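Local coordinates for protein polysaccharide Lyase Family 6 (Bacteroides cellulosilyticus, PDB 6QPS) that probably cleaves mannuronate-rich alginate as a calcium-binding polysaccharide lyase of family 6, built on a parallel beta-helix in a human gut bacterium, at residues Val157-Thr162 / Asn192-Asp197; Gln182-Ala187 / Ile217-Ser222; Trp221-Glu226 / Cys269-Tyr274; Leu225-Ile230 / Val248-Asn253. All blocks are in the same frame, centred on the assembly; numbering follows the deposited sequence. Where two conformers were deposited one is given.

Contact 1 of 4, residues Val157-Thr162 / Asn192-Asp197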
# COMPACT_ATOMS: atom_id res chain seq x y z
N VAL A 157 -12.29 1.73 -0.95
CA VAL A 157 -12.15 2.88 -0.07
C VAL A 157 -11.38 3.99 -0.79
O VAL A 157 -10.28 3.76 -1.32
CB VAL A 157 -11.43 2.51 1.24
CG1 VAL A 157 -11.33 3.72 2.17
CG2 VAL A 157 -12.13 1.36 1.93
N GLY A 158 -11.97 5.19 -0.83
CA GLY A 158 -11.31 6.36 -1.38
C GLY A 158 -11.03 7.40 -0.30
O GLY A 158 -11.96 7.99 0.27
N LEU A 159 -9.76 7.61 0.00
CA LEU A 159 -9.39 8.68 0.92
C LEU A 159 -9.33 10.02 0.19
O LEU A 159 -8.80 10.12 -0.93
CB LEU A 159 -8.04 8.34 1.56
CG LEU A 159 -8.04 7.37 2.74
CD1 LEU A 159 -6.64 6.92 3.13
CD2 LEU A 159 -8.70 8.05 3.97
N ARG A 160 -9.91 11.04 0.83
CA ARG A 160 -9.94 12.43 0.39
C ARG A 160 -9.67 13.29 1.62
O ARG A 160 -9.67 12.78 2.74
CB ARG A 160 -11.32 12.81 -0.16
CG ARG A 160 -11.96 11.77 -1.11
CD ARG A 160 -11.92 12.16 -2.53
NE ARG A 160 -12.71 11.23 -3.34
CZ ARG A 160 -12.77 11.25 -4.66
NH1 ARG A 160 -12.08 12.14 -5.37
NH2 ARG A 160 -13.53 10.35 -5.28
N GLY A 161 -9.55 14.60 1.43
CA GLY A 161 -9.46 15.48 2.59
C GLY A 161 -8.11 15.42 3.28
O GLY A 161 -7.05 15.34 2.65
N THR A 162 -8.14 15.53 4.61
CA THR A 162 -6.93 15.64 5.42
C THR A 162 -7.10 14.89 6.74
O THR A 162 -8.21 14.78 7.28
CB THR A 162 -6.56 17.11 5.73
OG1 THR A 162 -7.65 17.73 6.42
CG2 THR A 162 -6.24 17.91 4.47
N ASN A 192 -2.21 15.60 2.58
CA ASN A 192 -3.25 14.97 3.40
C ASN A 192 -2.81 14.56 4.79
O ASN A 192 -3.62 14.61 5.71
CB ASN A 192 -3.87 13.77 2.69
CG ASN A 192 -2.85 12.80 2.15
OD1 ASN A 192 -2.29 11.96 2.88
ND2 ASN A 192 -2.63 12.87 0.85
N ASN A 193 -1.58 14.10 4.97
CA ASN A 193 -1.17 13.55 6.26
C ASN A 193 -2.12 12.44 6.71
O ASN A 193 -2.39 12.26 7.91
CB ASN A 193 -1.08 14.63 7.34
CG ASN A 193 0.10 15.56 7.15
OD1 ASN A 193 1.25 15.18 7.44
ND2 ASN A 193 -0.15 16.76 6.65
N HIS A 194 -2.63 11.65 5.77
CA HIS A 194 -3.44 10.51 6.18
C HIS A 194 -2.54 9.43 6.78
O HIS A 194 -1.35 9.33 6.46
CB HIS A 194 -4.19 9.85 5.01
CG HIS A 194 -5.20 10.72 4.33
ND1 HIS A 194 -6.08 11.55 5.00
CD2 HIS A 194 -5.49 10.85 3.01
CE1 HIS A 194 -6.85 12.16 4.11
NE2 HIS A 194 -6.52 11.73 2.91
N LEU A 195 -3.13 8.57 7.61
CA LEU A 195 -2.43 7.44 8.22
C LEU A 195 -3.16 6.14 7.93
O LEU A 195 -4.36 6.02 8.20
CB LEU A 195 -2.30 7.67 9.73
CG LEU A 195 -1.63 6.56 10.53
CD1 LEU A 195 -0.18 6.30 10.09
CD2 LEU A 195 -1.70 6.84 12.03
N ILE A 196 -2.42 5.15 7.42
CA ILE A 196 -2.94 3.82 7.08
C ILE A 196 -2.06 2.86 7.89
O ILE A 196 -0.89 2.64 7.52
CB ILE A 196 -2.86 3.55 5.57
CG1 ILE A 196 -3.73 4.56 4.79
CG2 ILE A 196 -3.20 2.11 5.27
CD1 ILE A 196 -3.34 4.75 3.32
N ASP A 197 -2.59 2.31 8.99
CA ASP A 197 -1.75 1.56 9.92
C ASP A 197 -2.45 0.34 10.51
O ASP A 197 -3.66 0.33 10.76
CB ASP A 197 -1.24 2.47 11.08
CG ASP A 197 -2.36 2.92 12.02
OD1 ASP A 197 -3.17 3.77 11.63
OD2 ASP A 197 -2.44 2.39 13.16
O HOH W 1 -6.63 12.32 0.14
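L159 lies over one face of the H194 imidazole in a CH-pi contact, its CD2 methyl standing 4.3 Å from the ring centroid and only 4° off the ring normal. With CG turned away from the carbonyl carbon (chi1 -81°), the leucine carries its methyls over the ring. The second methyl reaches past it, so that L159 CD1 and I196 CD1 meet at 4.0 Å. A forked leucine suits the place, since one branch can sit on the ring while the other joins the aliphatic interior. The opposite face of H194 is taken by its own neighbour N192, whose CB lies toward the rim. This is a corner of the parallel beta-helix characteristic of PL6 lyases: the turn leaving strand 155-159 is met by the turn that leads into strand 195-197, one coil further on.

Polar contacts gather at the edge of the imidazole. R160 O approaches near the ring plane, 3.2 Å from H194 CE1, and a water lies in the ring plane, 2.8 Å from H194 NE2. N164 N is bonded to ND1, so both ring nitrogens have partners. N192 forms an Asx turn, its OD1 taking the N-H of H194 on a lone pair at 2.9 Å in an almost straight bond of 172°; T229 OG1 also bonds to this oxygen. Between the backbones, T162 CA makes a C-H...O contact of 3.5 Å with N192 O.

Contact 2 of 4, residues Gln182-Ala187 / Ile217-Ser222. With ACT (acetate ion), chain D.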
# COMPACT_ATOMS: atom_id res chain seq x y z
N GLN A 182 -7.59 3.73 -2.50
CA GLN A 182 -7.04 4.84 -3.28
C GLN A 182 -6.94 6.09 -2.42
O GLN A 182 -7.92 6.49 -1.77
CB GLN A 182 -7.96 5.14 -4.46
CG GLN A 182 -7.60 6.40 -5.25
CD GLN A 182 -6.38 6.20 -6.14
OE1 GLN A 182 -6.30 5.25 -6.91
NE2 GLN A 182 -5.41 7.11 -6.03
N VAL A 183 -5.78 6.74 -2.45
CA VAL A 183 -5.60 8.08 -1.90
C VAL A 183 -5.78 9.06 -3.06
O VAL A 183 -4.92 9.15 -3.95
CB VAL A 183 -4.24 8.22 -1.20
CG1 VAL A 183 -4.13 9.62 -0.59
CG2 VAL A 183 -4.06 7.15 -0.13
N TRP A 184 -6.89 9.79 -3.05
CA TRP A 184 -7.20 10.74 -4.11
C TRP A 184 -6.61 12.10 -3.78
O TRP A 184 -6.84 12.63 -2.69
CB TRP A 184 -8.70 10.94 -4.19
CG TRP A 184 -9.49 9.75 -4.69
CD1 TRP A 184 -10.05 8.77 -3.94
CD2 TRP A 184 -9.83 9.46 -6.06
NE1 TRP A 184 -10.72 7.86 -4.74
CE2 TRP A 184 -10.61 8.27 -6.04
CE3 TRP A 184 -9.57 10.07 -7.29
CZ2 TRP A 184 -11.11 7.69 -7.21
CZ3 TRP A 184 -10.08 9.50 -8.43
CH2 TRP A 184 -10.82 8.31 -8.39
N LEU A 185 -5.87 12.67 -4.73
CA LEU A 185 -5.30 13.99 -4.60
C LEU A 185 -5.84 14.91 -5.68
O LEU A 185 -6.13 14.49 -6.81
CB LEU A 185 -3.78 13.94 -4.74
CG LEU A 185 -3.05 12.86 -3.97
CD1 LEU A 185 -1.56 12.87 -4.35
CD2 LEU A 185 -3.19 12.99 -2.47
N SER A 186 -5.98 16.18 -5.35
CA SER A 186 -6.31 17.18 -6.35
C SER A 186 -5.40 18.38 -6.15
O SER A 186 -4.76 18.52 -5.11
CB SER A 186 -7.75 17.65 -6.21
OG SER A 186 -7.93 18.35 -5.00
N ALA A 187 -5.42 19.30 -7.13
CA ALA A 187 -4.53 20.45 -7.08
C ALA A 187 -4.73 21.25 -5.82
O ALA A 187 -3.77 21.82 -5.27
CB ALA A 187 -4.75 21.32 -8.32
N ILE A 217 -1.28 5.69 -4.13
CA ILE A 217 -1.17 6.99 -3.46
C ILE A 217 -1.02 8.07 -4.53
O ILE A 217 0.08 8.34 -5.02
CB ILE A 217 -0.02 7.05 -2.45
CG1 ILE A 217 0.00 5.80 -1.54
CG2 ILE A 217 -0.16 8.36 -1.59
CD1 ILE A 217 1.16 5.82 -0.53
N GLY A 218 -2.13 8.72 -4.89
CA GLY A 218 -2.14 9.66 -5.99
C GLY A 218 -2.39 9.01 -7.33
O GLY A 218 -2.77 7.84 -7.42
N HIS A 219 -2.15 9.80 -8.39
CA HIS A 219 -2.24 9.39 -9.78
C HIS A 219 -1.12 10.06 -10.57
O HIS A 219 -0.52 11.04 -10.12
CB HIS A 219 -3.55 9.83 -10.44
CG HIS A 219 -4.79 9.16 -9.94
ND1 HIS A 219 -5.45 9.55 -8.79
CD2 HIS A 219 -5.55 8.17 -10.48
CE1 HIS A 219 -6.53 8.81 -8.63
NE2 HIS A 219 -6.62 7.96 -9.65
N SER A 220 -0.87 9.60 -11.81
CA SER A 220 0.08 10.28 -12.67
C SER A 220 -0.13 11.79 -12.66
O SER A 220 0.83 12.58 -12.54
CB SER A 220 -0.06 9.75 -14.10
OG SER A 220 -1.38 9.95 -14.56
N TRP A 221 -1.40 12.23 -12.85
CA TRP A 221 -1.70 13.64 -13.01
C TRP A 221 -1.53 14.46 -11.74
O TRP A 221 -1.34 15.68 -11.85
CB TRP A 221 -3.10 13.85 -13.63
CG TRP A 221 -4.18 12.93 -13.12
CD1 TRP A 221 -4.56 11.73 -13.65
CD2 TRP A 221 -5.02 13.14 -11.97
NE1 TRP A 221 -5.56 11.18 -12.91
CE2 TRP A 221 -5.87 12.03 -11.88
CE3 TRP A 221 -5.15 14.17 -11.03
CZ2 TRP A 221 -6.83 11.90 -10.87
CZ3 TRP A 221 -6.10 14.04 -10.02
CH2 TRP A 221 -6.93 12.92 -9.96
N SER A 222 -1.55 13.84 -10.55
CA SER A 222 -1.29 14.52 -9.29
C SER A 222 0.09 14.19 -8.71
O SER A 222 0.38 14.58 -7.57
CB SER A 222 -2.37 14.17 -8.27
OG SER A 222 -2.45 12.76 -8.12
C ACT D . -2.85 7.08 -13.26
O ACT D . -1.96 6.97 -12.43
OXT ACT D . -3.09 8.02 -14.05
CH3 ACT D . -3.78 5.88 -13.39
O HOH W 2 -4.93 11.81 -7.35
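The Q182 amide and the H219 imidazole lie with their planes only 15° apart, Q182 NE2 coming to 3.3 Å from H219 CE1. W221 CZ2 lies over one face of the H219 ring near its rim, and H219 CB in turn lies over a face of W221. At the H219 edge sit a water, in plane, and an acetate carbon near the plane. W184 meets H219 obliquely and has Q182 CG over one of its own faces.

The amide hydrogens of Q182 are both spent on backbone carbonyls: NE2 donates to G218 O at 3.1 Å and to V183 O at 3.0 Å, each from above the carbonyl plane. A bend at chi2 (75°) turns the amide to them, and R216 holds OE1. V183 O also receives G218 N in the parallel pairing of two beta-helix coils. Positive phi (86°) by itself favours glycine at 218, and L185 CD1, 3.7 Å from G218 CA, leaves little room for a side chain.

The water accepts from L185 N and is bonded to H219 ND1 and S222 OG. The acetate, probably from the crystallisation liquor, is bonded by S220 N, S220 OG and K249 NZ, and may mark a spot able to take a carboxylate. The calcium lies about 10 Å from the Q182 side chain.

Contact 3 of 4, residues Trp221-Glu226 / Cys269-Tyr274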
# COMPACT_ATOMS: atom_id res chain seq x y z
N TRP A 221 -1.40 12.23 -12.85
CA TRP A 221 -1.70 13.64 -13.01
C TRP A 221 -1.53 14.46 -11.74
O TRP A 221 -1.34 15.68 -11.85
CB TRP A 221 -3.10 13.85 -13.63
CG TRP A 221 -4.18 12.93 -13.12
CD1 TRP A 221 -4.56 11.73 -13.65
CD2 TRP A 221 -5.02 13.14 -11.97
NE1 TRP A 221 -5.56 11.18 -12.91
CE2 TRP A 221 -5.87 12.03 -11.88
CE3 TRP A 221 -5.15 14.17 -11.03
CZ2 TRP A 221 -6.83 11.90 -10.87
CZ3 TRP A 221 -6.10 14.04 -10.02
CH2 TRP A 221 -6.93 12.92 -9.96
N SER A 222 -1.55 13.84 -10.55
CA SER A 222 -1.29 14.52 -9.29
C SER A 222 0.09 14.19 -8.71
O SER A 222 0.38 14.58 -7.57
CB SER A 222 -2.37 14.17 -8.27
OG SER A 222 -2.45 12.76 -8.12
N SER A 223 0.95 13.52 -9.48
CA SER A 223 2.12 12.87 -8.92
C SER A 223 3.24 13.83 -8.51
O SER A 223 4.13 13.43 -7.75
CB SER A 223 2.68 11.83 -9.89
OG SER A 223 3.10 12.43 -11.12
N GLN A 224 3.23 15.06 -9.02
CA GLN A 224 4.24 16.04 -8.63
C GLN A 224 3.88 16.77 -7.35
O GLN A 224 4.65 17.62 -6.89
CB GLN A 224 4.51 17.03 -9.77
CG GLN A 224 4.81 16.33 -11.11
CD GLN A 224 5.97 15.36 -11.02
OE1 GLN A 224 7.14 15.75 -10.91
NE2 GLN A 224 5.65 14.08 -11.10
N LEU A 225 2.76 16.43 -6.73
CA LEU A 225 2.28 17.11 -5.54
C LEU A 225 2.65 16.37 -4.27
O LEU A 225 2.74 15.14 -4.24
CB LEU A 225 0.76 17.25 -5.59
CG LEU A 225 0.20 17.95 -6.83
CD1 LEU A 225 -1.33 17.86 -6.84
CD2 LEU A 225 0.68 19.39 -6.90
N GLU A 226 2.83 17.13 -3.19
CA GLU A 226 3.13 16.55 -1.88
C GLU A 226 1.88 15.96 -1.25
O GLU A 226 0.86 16.64 -1.12
CB GLU A 226 3.73 17.63 -0.95
CG GLU A 226 4.09 17.14 0.46
CD GLU A 226 4.89 18.13 1.32
OE1 GLU A 226 5.26 19.20 0.82
OE2 GLU A 226 5.13 17.80 2.51
N CYS A 269 7.83 2.75 -6.34
CA CYS A 269 7.91 4.21 -6.38
C CYS A 269 7.70 4.58 -7.85
O CYS A 269 8.65 4.80 -8.61
CB CYS A 269 9.29 4.67 -5.89
SG CYS A 269 9.49 4.51 -4.09
N ARG A 270 6.42 4.59 -8.26
CA ARG A 270 6.08 4.66 -9.68
C ARG A 270 6.14 6.08 -10.24
O ARG A 270 6.73 6.30 -11.31
CB ARG A 270 4.70 4.03 -9.94
CG ARG A 270 4.27 4.11 -11.40
CD ARG A 270 5.21 3.35 -12.35
NE ARG A 270 4.84 3.57 -13.74
CZ ARG A 270 5.29 4.55 -14.50
NH1 ARG A 270 6.19 5.40 -14.02
NH2 ARG A 270 4.86 4.69 -15.75
N HIS A 271 5.51 7.03 -9.54
CA HIS A 271 5.59 8.43 -9.91
C HIS A 271 5.78 9.24 -8.62
O HIS A 271 5.44 8.78 -7.53
CB HIS A 271 4.31 8.96 -10.58
CG HIS A 271 3.86 8.27 -11.83
ND1 HIS A 271 4.65 8.09 -12.95
CD2 HIS A 271 2.62 7.84 -12.18
CE1 HIS A 271 3.93 7.53 -13.91
NE2 HIS A 271 2.69 7.38 -13.47
N GLY A 272 6.29 10.47 -8.75
CA GLY A 272 6.58 11.31 -7.61
C GLY A 272 7.90 11.02 -6.91
O GLY A 272 8.58 10.01 -7.15
N HIS A 273 8.27 11.94 -6.02
CA HIS A 273 9.65 12.10 -5.54
C HIS A 273 9.70 12.13 -4.01
O HIS A 273 8.71 12.41 -3.33
CB HIS A 273 10.29 13.39 -6.11
CG HIS A 273 9.97 13.59 -7.56
ND1 HIS A 273 10.47 12.78 -8.56
CD2 HIS A 273 9.11 14.44 -8.16
CE1 HIS A 273 9.97 13.17 -9.72
NE2 HIS A 273 9.10 14.15 -9.49
N TYR A 274 10.89 11.83 -3.49
CA TYR A 274 11.22 12.03 -2.08
C TYR A 274 10.42 11.13 -1.13
O TYR A 274 10.08 11.52 -0.01
CB TYR A 274 11.07 13.50 -1.68
CG TYR A 274 11.77 14.52 -2.54
CD1 TYR A 274 13.16 14.58 -2.58
CD2 TYR A 274 11.06 15.44 -3.29
CE1 TYR A 274 13.81 15.54 -3.33
CE2 TYR A 274 11.70 16.41 -4.03
CZ TYR A 274 13.08 16.43 -4.09
OH TYR A 274 13.71 17.40 -4.84
O HOH W 3 7.13 11.48 -11.41
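S223 and G272 press backbone to backbone at the tight end of this contact, where S223 O comes to 3.2 Å from G272 CA. The carbonyl oxygen occupies the space into which a beta carbon at 272 would project, and the positive phi of this residue (81°) also favours glycine. Beside it, S223 CB meets H271 CB at 3.4 Å; a small serine fits so close an approach, and its OG turns off to bond S220 O.

Within the parallel beta-helix, this part reaches from the loop after strand 215-218, past the coil of strand 244-249, to the end of strand 266-271. The loop makes a type I turn from S222 to L225, closed by L225 N to S222 O. H271 lies about 9 Å, side chain to ion, from the bound calcium.

On the looser side, where Q224 is partly exposed, polar atoms and a water bridge the segments. A bend at chi2 (-56°) brings the Q224 amide round to H273. H273 NE2 donates to Q224 OE1 at 2.9 Å, with the acceptor in the plane of the imidazole although amide and ring are turned 77° apart. Q224 NE2 also reaches back to S223 OG at 3.0 Å, which fixes the rotation of the amide. Its other N-H goes to a water that accepts from G272 N as well, and bridges Q224 NE2 and G272 N, which stand 4.4 Å apart.

Contact 4 of 4, residues Leu225-Ile230 / Val248-Asn253. With ACT (acetate ion), chain D.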
# COMPACT_ATOMS: atom_id res chain seq x y z
N LEU A 225 2.76 16.43 -6.73
CA LEU A 225 2.28 17.11 -5.54
C LEU A 225 2.65 16.37 -4.27
O LEU A 225 2.74 15.14 -4.24
CB LEU A 225 0.76 17.25 -5.59
CG LEU A 225 0.20 17.95 -6.83
CD1 LEU A 225 -1.33 17.86 -6.84
CD2 LEU A 225 0.68 19.39 -6.90
N GLU A 226 2.83 17.13 -3.19
CA GLU A 226 3.13 16.55 -1.88
C GLU A 226 1.88 15.96 -1.25
O GLU A 226 0.86 16.64 -1.12
CB GLU A 226 3.73 17.63 -0.95
CG GLU A 226 4.09 17.14 0.46
CD GLU A 226 4.89 18.13 1.32
OE1 GLU A 226 5.26 19.20 0.82
OE2 GLU A 226 5.13 17.80 2.51
N SER A 227 1.98 14.68 -0.88
CA SER A 227 0.90 13.93 -0.25
C SER A 227 1.12 13.71 1.24
O SER A 227 0.22 13.97 2.04
CB SER A 227 0.77 12.59 -1.00
OG SER A 227 -0.27 11.78 -0.47
N ARG A 228 2.30 13.23 1.62
CA ARG A 228 2.64 13.00 3.01
C ARG A 228 1.72 11.96 3.66
O ARG A 228 1.39 12.05 4.85
CB ARG A 228 2.68 14.32 3.79
CG ARG A 228 3.68 14.32 4.91
CD ARG A 228 5.09 14.68 4.46
NE ARG A 228 5.98 14.63 5.62
CZ ARG A 228 6.95 13.76 5.80
NH1 ARG A 228 7.22 12.82 4.91
NH2 ARG A 228 7.69 13.81 6.91
N THR A 229 1.37 10.92 2.89
CA THR A 229 0.64 9.78 3.45
C THR A 229 1.62 8.85 4.17
O THR A 229 2.72 8.60 3.66
CB THR A 229 -0.06 9.00 2.33
OG1 THR A 229 -0.87 9.89 1.56
CG2 THR A 229 -0.94 7.89 2.89
N ILE A 230 1.21 8.32 5.32
CA ILE A 230 2.03 7.38 6.10
C ILE A 230 1.35 6.01 6.07
O ILE A 230 0.20 5.87 6.50
CB ILE A 230 2.26 7.87 7.54
CG1 ILE A 230 3.02 9.20 7.52
CG2 ILE A 230 2.99 6.80 8.36
CD1 ILE A 230 3.24 9.81 8.87
N VAL A 248 3.01 3.90 -5.49
CA VAL A 248 3.22 5.25 -4.97
C VAL A 248 3.32 6.20 -6.17
O VAL A 248 4.19 6.02 -7.03
CB VAL A 248 4.49 5.34 -4.10
CG1 VAL A 248 4.61 6.75 -3.52
CG2 VAL A 248 4.50 4.29 -2.97
N LYS A 249 2.40 7.17 -6.25
CA LYS A 249 2.30 8.10 -7.37
C LYS A 249 2.13 9.54 -6.88
O LYS A 249 1.26 10.28 -7.35
CB LYS A 249 1.14 7.69 -8.30
CG LYS A 249 1.42 6.38 -9.07
CD LYS A 249 0.27 6.02 -10.01
CE LYS A 249 0.70 5.03 -11.07
NZ LYS A 249 -0.41 4.63 -11.98
N SER A 250 2.97 9.95 -5.92
CA SER A 250 2.95 11.29 -5.34
C SER A 250 4.20 11.42 -4.46
O SER A 250 5.02 10.50 -4.39
CB SER A 250 1.65 11.59 -4.60
OG SER A 250 1.44 10.64 -3.56
N CYS A 251 4.37 12.59 -3.83
CA CYS A 251 5.62 12.95 -3.19
C CYS A 251 5.58 12.91 -1.66
O CYS A 251 4.54 13.17 -1.03
CB CYS A 251 6.08 14.35 -3.63
SG CYS A 251 6.28 14.62 -5.40
N HIS A 252 6.74 12.62 -1.07
CA HIS A 252 6.98 12.77 0.37
C HIS A 252 6.15 11.81 1.23
O HIS A 252 5.88 12.10 2.39
CB HIS A 252 6.80 14.22 0.84
CG HIS A 252 7.67 15.22 0.16
ND1 HIS A 252 9.01 15.35 0.45
CD2 HIS A 252 7.38 16.17 -0.76
CE1 HIS A 252 9.51 16.35 -0.26
NE2 HIS A 252 8.55 16.86 -1.00
N ASN A 253 5.77 10.65 0.69
CA ASN A 253 5.08 9.64 1.48
C ASN A 253 6.09 8.84 2.30
O ASN A 253 7.29 8.81 2.01
CB ASN A 253 4.30 8.72 0.54
CG ASN A 253 3.30 9.52 -0.29
OD1 ASN A 253 2.32 10.05 0.25
ND2 ASN A 253 3.53 9.61 -1.59
C ACT D . -2.85 7.08 -13.26
O ACT D . -1.96 6.97 -12.43
OXT ACT D . -3.09 8.02 -14.05
CH3 ACT D . -3.78 5.88 -13.39
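N253 OD1 receives the backbone N-H of T229 at 2.9 Å, in the carbonyl plane and on a lone pair. Between the main chains S227 N donates to C251 O at 3.0 Å, and C251 N donates to L225 O at 3.1 Å. These bonds bracket a single backbone bridge of E226 with C251, joining corner turns of adjacent coils in the parallel beta-helix. R228 and H252 each adopt left-handed backbone angles, which help the chain to turn the corner.

Asparagine suits position 253 because its amide works at both ends. While OD1 serves T229, ND2 donates to S250 OG, an atom also bonded to I217 O in the preceding coil, so the side chain is held flat and its rotation fixed. S227 OG lies 3.2 Å from N253 OD1. The same hydroxyl is closer to T229 OG1, 2.8 Å from S227 OG; its one proton cannot satisfy both, and the bond to N253 is weak. N192 ND2 also bonds S227 OG.

Further out, R228 NH1 donates to H252 O in the guanidinium plane at 2.9 Å, though only one of two deposited conformers is described and the bond is less certain for that. E226, with CG anti to its own N (chi1 180°) and extended beyond it, crosses H252 at a slant, E226 CG lying 3.6 Å from H252 CD2. The H252 ring also meets that of Y274. In the interior, S227 CB packs 3.3 Å from S250 OG.

How the contacts relate
Contacts 1, 2 and 4 join neighbouring coils in the middle of one parallel beta-helix; contact 3 reaches one coil further. Strands 155-159, 181-183, 215-218, 244-249 and 266-271 are successive neighbours. Both segments of contact 2 and one each of contacts 1, 3 and 4 lie on this run, the others being on strand 195-197 or in the loop after 215-218. Contacts 1 and 2 alternate their segments along the chain; contact 3 shares W221 and S222 with contact 2, and L225 and E226 with contact 4, whose centre is about 6 Å from its own. Side chains of contacts 2 and 3 come within about 10 and 9 Å of the calcium, so these coils lie close to the metal site.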